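Local atomic coordinates of macrophomate synthase intermolecular Diels-Alderase (Macrophoma commelinae, PDB entry 1IZC), a protein that belongs to the HpcH/HpaI aldolase/citrate lyase family, folds as a TIM barrel and binds a magnesium ion together with pyruvic acid. Residues Asn27-Leu32 with His177-Pro182; Ile123-Thr128 with Gln183-Lys188. The protein carries 1 engineered substitution. All blocks are in the same frame, centred on the assembly; numbering follows the deposited sequence.

Overall arrangement
Both contacts are built on strand 179-184, the fifth of the eight parallel strands that close into the barrel, and their centres lie about 19 Å apart. Contact 1 sits at its N-terminal end, where the start of helix 28-37, which precedes the first barrel strand, packs against residues 177-182. Contact 2 lies at its C-terminal end, where the loop leaving neighbouring strand 120-123 meets residues 183-188 beside the magnesium ion and pyruvic acid. Along the chain the segments alternate: 27-32, 123-128, 177-182, 183-188. The two contacts also touch, Ile123 N lying 2.9 Å from Ile181 O, a probable hydrogen bond. One strand thus links the helix-packed end of the barrel to its ligand site.

Contact 1 of 2, residues Asn27-Leu32 with His177-Pro182; sequences NLRQAL and HVCIIP
Asn27 lies flat over the imidazole of His177, its amide plane 18° from that of the ring. Asn27 CB stands over the centre of the His177 ring, 3.6 Å from the centroid, in a CH-pi contact, while CG reaches the rim atom CD2 of His177 at 3.3 Å. With CG anti to the backbone N (chi1 -161°), the Asn27 amide is stacked on the ring and still serves as N-cap of helix 28-37: Gln30 N donates to Asn27 OD1 from above the carbonyl plane. A water joins Asn27 ND2 to His177 NE2, and the other ring nitrogen, ND1, is hydrogen-bonded to the carbonyl of Pro25. Both ring nitrogens are therefore engaged, which should fix the ring's rotation.

The helix start meets the chain where helix 171-177 gives way to strand 179-184, at the N-terminal end of the TIM barrel, with Leu28 also packing on Leu97 and Ile99 of strand 97-101. Arg29 bends back at chi2 and chi3 and presents the edge of its guanidinium to Val178 O. Arg29 NH2 donates at 2.8 Å to Val178 O, which lies close to the guanidinium plane, and NE adds a weak bond to the same oxygen; Tyr140 OH is a further partner of Val178 O, and Asn175 O a second one for NH2. Arg29 N also donates to His177 O, at 3.3 Å.

Cys179 directs its thiol at the first helical turn, SG lying 3.4 Å from Arg29 N and beside Arg29 CA. Leu28 CG touches Cys179 SG at 3.8 Å, and Leu32 CD1 the same SG at 4.0 Å.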
ATOM      1  N   ASN A  27       9.607  29.135  -4.278  1.00 10.15           N
ATOM      2  CA  ASN A  27      10.904  29.767  -4.520  1.00  9.91           C
ATOM      3  C   ASN A  27      11.886  29.752  -3.351  1.00  9.64           C
ATOM      4  O   ASN A  27      12.078  30.770  -2.667  1.00 10.91           O
ATOM      5  CB  ASN A  27      10.703  31.204  -5.002  1.00 11.11           C
ATOM      6  CG  ASN A  27      11.937  31.747  -5.697  1.00 11.78           C
ATOM      7  OD1 ASN A  27      13.025  31.190  -5.553  1.00 10.76           O
ATOM      8  ND2 ASN A  27      11.778  32.837  -6.446  1.00 16.39           N
ATOM      9  N   LEU A  28      12.527  28.606  -3.136  1.00  6.88           N
ATOM     10  CA  LEU A  28      13.499  28.478  -2.058  1.00  9.67           C
ATOM     11  C   LEU A  28      14.712  29.358  -2.360  1.00 10.01           C
ATOM     12  O   LEU A  28      15.352  29.884  -1.448  1.00  9.25           O
ATOM     13  CB  LEU A  28      13.920  27.008  -1.884  1.00  8.24           C
ATOM     14  CG  LEU A  28      15.046  26.723  -0.881  1.00  7.10           C
ATOM     15  CD1 LEU A  28      14.606  27.191   0.529  1.00  9.77           C
ATOM     16  CD2 LEU A  28      15.384  25.227  -0.882  1.00  9.34           C
ATOM     17  N   ARG A  29      15.025  29.519  -3.646  1.00  8.07           N
ATOM     18  CA  ARG A  29      16.155  30.356  -4.049  1.00  8.35           C
ATOM     19  C   ARG A  29      16.004  31.760  -3.438  1.00 11.61           C
ATOM     20  O   ARG A  29      16.939  32.298  -2.816  1.00 11.40           O
ATOM     21  CB  ARG A  29      16.203  30.450  -5.586  1.00 10.94           C
ATOM     22  CG  ARG A  29      17.453  31.133  -6.181  1.00 15.52           C
ATOM     23  CD  ARG A  29      18.615  30.137  -6.378  1.00 19.16           C
ATOM     24  NE  ARG A  29      18.244  29.038  -7.264  1.00 19.22           N
ATOM     25  CZ  ARG A  29      18.212  29.088  -8.599  1.00 15.56           C
ATOM     26  NH1 ARG A  29      18.542  30.193  -9.271  1.00 13.51           N
ATOM     27  NH2 ARG A  29      17.827  28.017  -9.274  1.00 12.78           N
ATOM     28  N   GLN A  30      14.821  32.348  -3.606  1.00  9.62           N
ATOM     29  CA  GLN A  30      14.571  33.686  -3.085  1.00  9.75           C
ATOM     30  C   GLN A  30      14.447  33.679  -1.568  1.00 10.06           C
ATOM     31  O   GLN A  30      14.874  34.618  -0.896  1.00  9.75           O
ATOM     32  CB  GLN A  30      13.299  34.281  -3.698  1.00  9.63           C
ATOM     33  CG  GLN A  30      13.142  35.770  -3.409  1.00 10.39           C
ATOM     34  CD  GLN A  30      14.316  36.566  -3.967  1.00 14.30           C
ATOM     35  OE1 GLN A  30      14.655  36.431  -5.143  1.00 15.50           O
ATOM     36  NE2 GLN A  30      14.946  37.384  -3.128  1.00 14.59           N
ATOM     37  N   ALA A  31      13.855  32.622  -1.017  1.00  8.63           N
ATOM     38  CA  ALA A  31      13.711  32.553   0.435  1.00 10.43           C
ATOM     39  C   ALA A  31      15.081  32.607   1.093  1.00 10.98           C
ATOM     40  O   ALA A  31      15.267  33.279   2.111  1.00 10.03           O
ATOM     41  CB  ALA A  31      12.982  31.268   0.843  1.00  9.08           C
ATOM     42  N   LEU A  32      16.045  31.897   0.510  1.00  9.48           N
ATOM     43  CA  LEU A  32      17.395  31.895   1.062  1.00  8.65           C
ATOM     44  C   LEU A  32      18.042  33.267   0.916  1.00  9.12           C
ATOM     45  O   LEU A  32      18.701  33.737   1.840  1.00 11.70           O
ATOM     46  CB  LEU A  32      18.262  30.837   0.383  1.00  9.05           C
ATOM     47  CG  LEU A  32      17.853  29.399   0.732  1.00 10.04           C
ATOM     48  CD1 LEU A  32      18.611  28.415  -0.161  1.00 10.23           C
ATOM     49  CD2 LEU A  32      18.137  29.132   2.207  1.00 14.98           C
ATOM     50  N   HIS A 177      13.650  28.448  -9.238  1.00  9.54           N
ATOM     51  CA  HIS A 177      13.278  28.192  -7.842  1.00  9.20           C
ATOM     52  C   HIS A 177      14.087  27.132  -7.111  1.00 11.32           C
ATOM     53  O   HIS A 177      14.279  27.226  -5.893  1.00  9.13           O
ATOM     54  CB  HIS A 177      11.808  27.758  -7.757  1.00  6.60           C
ATOM     55  CG  HIS A 177      10.821  28.856  -8.004  1.00 11.30           C
ATOM     56  ND1 HIS A 177       9.467  28.689  -7.800  1.00 11.11           N
ATOM     57  CD2 HIS A 177      10.981  30.130  -8.439  1.00 10.07           C
ATOM     58  CE1 HIS A 177       8.836  29.811  -8.096  1.00 12.85           C
ATOM     59  NE2 HIS A 177       9.729  30.703  -8.487  1.00  9.16           N
ATOM     60  N   VAL A 178      14.536  26.123  -7.855  1.00 10.09           N
ATOM     61  CA  VAL A 178      15.240  24.973  -7.286  1.00 11.49           C
ATOM     62  C   VAL A 178      16.683  25.212  -6.859  1.00 11.38           C
ATOM     63  O   VAL A 178      17.467  25.820  -7.595  1.00 10.87           O
ATOM     64  CB  VAL A 178      15.174  23.782  -8.269  1.00 12.66           C
ATOM     65  CG1 VAL A 178      15.949  22.589  -7.709  1.00 13.24           C
ATOM     66  CG2 VAL A 178      13.705  23.395  -8.508  1.00 11.43           C
ATOM     67  N   CYS A 179      17.021  24.694  -5.678  1.00  8.47           N
ATOM     68  CA  CYS A 179      18.353  24.860  -5.085  1.00  6.04           C
ATOM     69  C   CYS A 179      19.130  23.565  -4.876  1.00 10.41           C
ATOM     70  O   CYS A 179      18.539  22.496  -4.651  1.00  9.62           O
ATOM     71  CB  CYS A 179      18.227  25.556  -3.729  1.00 11.77           C
ATOM     72  SG  CYS A 179      17.407  27.166  -3.779  1.00 14.11           S
ATOM     73  N   ILE A 180      20.459  23.681  -4.941  1.00  8.47           N
ATOM     74  CA  ILE A 180      21.369  22.559  -4.730  1.00 11.51           C
ATOM     75  C   ILE A 180      22.192  22.848  -3.474  1.00 12.35           C
ATOM     76  O   ILE A 180      22.796  23.923  -3.337  1.00 11.40           O
ATOM     77  CB  ILE A 180      22.345  22.344  -5.918  1.00 17.00           C
ATOM     78  CG1 ILE A 180      21.583  22.055  -7.195  1.00 28.49           C
ATOM     79  CG2 ILE A 180      23.240  21.149  -5.634  1.00 21.47           C
ATOM     80  CD1 ILE A 180      22.492  21.633  -8.357  1.00 35.62           C
ATOM     81  N   ILE A 181      22.202  21.883  -2.558  1.00  9.08           N
ATOM     82  CA  ILE A 181      22.909  21.992  -1.294  1.00 10.61           C
ATOM     83  C   ILE A 181      23.832  20.793  -1.047  1.00 12.66           C
ATOM     84  O   ILE A 181      23.372  19.709  -0.671  1.00 10.25           O
ATOM     85  CB  ILE A 181      21.907  22.080  -0.108  1.00 10.43           C
ATOM     86  CG1 ILE A 181      20.993  23.294  -0.283  1.00 12.36           C
ATOM     87  CG2 ILE A 181      22.649  22.209   1.232  1.00 10.64           C
ATOM     88  CD1 ILE A 181      19.651  22.956  -0.922  1.00 15.31           C
ATOM     89  N   PRO A 182      25.142  20.969  -1.267  1.00 10.42           N
ATOM     90  CA  PRO A 182      26.068  19.854  -1.033  1.00 10.30           C
ATOM     91  C   PRO A 182      26.187  19.626   0.464  1.00 11.34           C
ATOM     92  O   PRO A 182      26.151  20.582   1.236  1.00 12.34           O
ATOM     93  CB  PRO A 182      27.396  20.373  -1.583  1.00 12.56           C
ATOM     94  CG  PRO A 182      26.983  21.382  -2.625  1.00 11.99           C
ATOM     95  CD  PRO A 182      25.822  22.086  -1.949  1.00  9.93           C
TER
HETATM   96  O   HOH W   1       9.308  33.331  -7.962  1.00 17.62           O

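Contact 2 of 2, residues Ile123-Thr128 with Gln183-Lys188. With MG (magnesium ion), chain B; PYR (pyruvic acid), chain C.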
ATOM      1  N   ILE A 123      22.708  16.943  -1.304  1.00  7.56           N
ATOM      2  CA  ILE A 123      23.515  15.845  -1.835  1.00  8.23           C
ATOM      3  C   ILE A 123      24.449  15.340  -0.751  1.00 10.25           C
ATOM      4  O   ILE A 123      25.326  16.071  -0.288  1.00  9.63           O
ATOM      5  CB  ILE A 123      24.387  16.337  -3.012  1.00 10.66           C
ATOM      6  CG1 ILE A 123      23.504  16.982  -4.082  1.00 11.34           C
ATOM      7  CG2 ILE A 123      25.186  15.156  -3.593  1.00 10.53           C
ATOM      8  CD1 ILE A 123      24.297  17.870  -5.037  1.00 11.91           C
ATOM      9  N   PRO A 124      24.273  14.082  -0.320  1.00  8.21           N
ATOM     10  CA  PRO A 124      25.171  13.603   0.728  1.00 10.40           C
ATOM     11  C   PRO A 124      26.575  13.213   0.268  1.00  7.93           C
ATOM     12  O   PRO A 124      26.820  12.952  -0.912  1.00  9.91           O
ATOM     13  CB  PRO A 124      24.409  12.419   1.327  1.00 12.78           C
ATOM     14  CG  PRO A 124      23.649  11.859   0.158  1.00 10.48           C
ATOM     15  CD  PRO A 124      23.237  13.089  -0.663  1.00 10.66           C
ATOM     16  N   HIS A 125      27.493  13.223   1.230  1.00  9.96           N
ATOM     17  CA  HIS A 125      28.874  12.804   1.028  1.00 11.65           C
ATOM     18  C   HIS A 125      29.588  13.463  -0.142  1.00 12.11           C
ATOM     19  O   HIS A 125      30.307  12.795  -0.871  1.00 11.33           O
ATOM     20  CB  HIS A 125      28.903  11.283   0.841  1.00 13.06           C
ATOM     21  CG  HIS A 125      27.970  10.554   1.760  1.00 20.42           C
ATOM     22  ND1 HIS A 125      28.198  10.442   3.115  1.00 22.13           N
ATOM     23  CD2 HIS A 125      26.758   9.990   1.534  1.00 23.88           C
ATOM     24  CE1 HIS A 125      27.162   9.848   3.685  1.00 25.34           C
ATOM     25  NE2 HIS A 125      26.274   9.565   2.747  1.00 16.48           N
ATOM     26  N   VAL A 126      29.407  14.766  -0.313  1.00  9.28           N
ATOM     27  CA  VAL A 126      30.068  15.453  -1.424  1.00  8.68           C
ATOM     28  C   VAL A 126      31.552  15.632  -1.130  1.00  9.35           C
ATOM     29  O   VAL A 126      31.925  16.085  -0.049  1.00 11.21           O
ATOM     30  CB  VAL A 126      29.424  16.830  -1.681  1.00  8.41           C
ATOM     31  CG1 VAL A 126      30.258  17.625  -2.693  1.00  8.93           C
ATOM     32  CG2 VAL A 126      28.034  16.637  -2.251  1.00  9.69           C
ATOM     33  N   GLU A 127      32.391  15.272  -2.097  1.00  9.64           N
ATOM     34  CA  GLU A 127      33.839  15.411  -1.923  1.00 11.18           C
ATOM     35  C   GLU A 127      34.518  16.126  -3.090  1.00 14.25           C
ATOM     36  O   GLU A 127      35.663  16.577  -2.959  1.00 15.35           O
ATOM     37  CB  GLU A 127      34.478  14.031  -1.716  1.00 12.62           C
ATOM     38  CG  GLU A 127      33.925  13.296  -0.501  1.00 14.72           C
ATOM     39  CD  GLU A 127      34.624  11.986  -0.218  1.00 19.27           C
ATOM     40  OE1 GLU A 127      35.099  11.339  -1.173  1.00 19.78           O
ATOM     41  OE2 GLU A 127      34.682  11.601   0.964  1.00 15.19           O
ATOM     42  N   THR A 128      33.819  16.232  -4.220  1.00 13.18           N
ATOM     43  CA  THR A 128      34.384  16.887  -5.401  1.00 15.34           C
ATOM     44  C   THR A 128      33.392  17.792  -6.119  1.00 15.01           C
ATOM     45  O   THR A 128      32.173  17.612  -6.036  1.00 11.81           O
ATOM     46  CB  THR A 128      34.902  15.862  -6.453  1.00 16.44           C
ATOM     47  OG1 THR A 128      33.790  15.208  -7.081  1.00 16.32           O
ATOM     48  CG2 THR A 128      35.797  14.816  -5.809  1.00 15.09           C
ATOM     49  N   GLN A 183      26.332  18.370   0.874  1.00 10.90           N
ATOM     50  CA  GLN A 183      26.522  18.070   2.281  1.00 10.72           C
ATOM     51  C   GLN A 183      27.951  17.547   2.436  1.00 11.44           C
ATOM     52  O   GLN A 183      28.368  16.616   1.740  1.00 14.70           O
ATOM     53  CB  GLN A 183      25.497  17.038   2.758  1.00 12.61           C
ATOM     54  CG  GLN A 183      25.719  16.614   4.181  1.00 17.02           C
ATOM     55  CD  GLN A 183      24.554  15.834   4.739  1.00 12.73           C
ATOM     56  OE1 GLN A 183      23.812  15.182   4.000  1.00 15.96           O
ATOM     57  NE2 GLN A 183      24.395  15.884   6.052  1.00 15.76           N
ATOM     58  N   ILE A 184      28.699  18.185   3.330  1.00 10.51           N
ATOM     59  CA  ILE A 184      30.098  17.849   3.610  1.00 11.43           C
ATOM     60  C   ILE A 184      30.116  16.990   4.867  1.00 11.14           C
ATOM     61  O   ILE A 184      29.740  17.447   5.951  1.00 13.09           O
ATOM     62  CB  ILE A 184      30.915  19.141   3.859  1.00 12.37           C
ATOM     63  CG1 ILE A 184      30.823  20.057   2.638  1.00 13.15           C
ATOM     64  CG2 ILE A 184      32.378  18.801   4.146  1.00 13.24           C
ATOM     65  CD1 ILE A 184      31.476  19.494   1.390  1.00 13.44           C
ATOM     66  N   GLU A 185      30.570  15.750   4.740  1.00 10.04           N
ATOM     67  CA  GLU A 185      30.541  14.862   5.893  1.00 13.76           C
ATOM     68  C   GLU A 185      31.612  13.791   5.890  1.00 13.91           C
ATOM     69  O   GLU A 185      31.394  12.661   6.336  1.00 14.39           O
ATOM     70  CB  GLU A 185      29.161  14.229   5.997  1.00 15.71           C
ATOM     71  CG  GLU A 185      28.662  13.591   4.725  1.00 15.49           C
ATOM     72  CD  GLU A 185      27.219  13.156   4.862  1.00 20.00           C
ATOM     73  OE1 GLU A 185      26.804  12.971   6.014  1.00 15.02           O
ATOM     74  OE2 GLU A 185      26.509  12.998   3.848  1.00 15.99           O
ATOM     75  N   SER A 186      32.780  14.153   5.386  1.00 10.94           N
ATOM     76  CA  SER A 186      33.898  13.224   5.365  1.00 12.04           C
ATOM     77  C   SER A 186      35.183  14.029   5.446  1.00 16.21           C
ATOM     78  O   SER A 186      35.186  15.234   5.191  1.00 13.48           O
ATOM     79  CB  SER A 186      33.901  12.388   4.087  1.00 13.22           C
ATOM     80  OG  SER A 186      34.114  13.190   2.939  1.00 13.50           O
ATOM     81  N   VAL A 187      36.272  13.355   5.798  1.00 15.24           N
ATOM     82  CA  VAL A 187      37.567  14.023   5.888  1.00 17.69           C
ATOM     83  C   VAL A 187      37.949  14.610   4.533  1.00 15.84           C
ATOM     84  O   VAL A 187      38.408  15.754   4.448  1.00 17.43           O
ATOM     85  CB  VAL A 187      38.661  13.040   6.366  1.00 19.63           C
ATOM     86  CG1 VAL A 187      40.041  13.677   6.232  1.00 18.82           C
ATOM     87  CG2 VAL A 187      38.400  12.657   7.815  1.00 20.58           C
ATOM     88  N   LYS A 188      37.765  13.841   3.465  1.00 13.41           N
ATOM     89  CA  LYS A 188      38.100  14.340   2.134  1.00 15.74           C
ATOM     90  C   LYS A 188      37.197  15.511   1.748  1.00 15.54           C
ATOM     91  O   LYS A 188      37.625  16.427   1.041  1.00 17.13           O
ATOM     92  CB  LYS A 188      37.977  13.224   1.093  1.00 18.84           C
ATOM     93  CG  LYS A 188      39.094  12.193   1.165  1.00 25.68           C
ATOM     94  CD  LYS A 188      39.034  11.235  -0.021  1.00 34.24           C
ATOM     95  CE  LYS A 188      40.245  10.306  -0.041  1.00 38.23           C
ATOM     96  NZ  LYS A 188      40.199   9.340  -1.179  1.00 47.93           N
TER
HETATM   97 MG    MG B1001      25.370  11.692   6.820  1.00 21.80          MG
HETATM   98  C   PYR C2001      25.353  13.199   9.296  1.00 27.01           C
HETATM   99  O   PYR C2001      26.010  12.255   8.815  1.00 18.57           O
HETATM  100  OXT PYR C2001      25.568  13.719  10.418  1.00 26.17           O
HETATM  101  CA  PYR C2001      24.251  13.669   8.379  1.00 18.39           C
HETATM  102  O3  PYR C2001      24.011  13.171   7.267  1.00 19.67           O
HETATM  103  CB  PYR C2001      23.465  14.797   8.909  1.00 17.63           C
HETATM  104  O   HOH W   2      30.641  10.766   4.268  1.00 26.61           O
HETATM  105  O   HOH W   3      31.647  14.681   2.325  1.00 11.08           O
HETATM  106  O   HOH W   4      24.604  11.350   4.796  1.00 14.91           O
HETATM  107  O   HOH W   5      23.856  10.346   7.843  1.00 11.36           O
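Two backbone hydrogen bonds tie Ile123 and Val126 to Gln183. Gln183 N donates to Ile123 O at 2.8 Å, continuing the pairing of strands 120-123 and 179-184, and Val126 N donates to Gln183 O at 3.0 Å.

Both direct cross-segment hydrogen bonds involving side chains end on carboxylates. Glu185 OE2 accepts from His125 N at 2.8 Å through its anti lone pair, and Glu127 OE2 uses its anti lone pair for Ser186 OG, at 2.6 Å. Ser186 OG also N-caps helix 187-191, tying the hydroxyl to both helix and loop.

His125 and Glu185 stack as well, ring and carboxylate planes 11° apart, with OE2 3.1 Å above the ring plane and displaced toward its rim. At the ring edge, His125 ND1 meets a water that donates to Glu185 O, while His125 NE2 is hydrogen-bonded to Glu72 OE2. Another water donates to Val126 O and Ser186 OG and accepts from Glu185 N, bridging the two segments.

These loops follow adjacent strands at the C-terminal end of the TIM barrel, the usual place for the active site in this fold. Metal coordination falls to the other oxygen of Glu185: OE1 binds magnesium at 2.1 Å, alongside Asp211, two oxygens of pyruvic acid and two waters. One of these waters donates to Glu185 OE2, so both carboxylate oxygens are held. Gln183, its CG anti to the backbone N (chi1 176°), extends toward the ligand; NE2 lies 3.0 Å from pyruvic acid O3, and OE1 accepts from Arg101, which also binds the ligand.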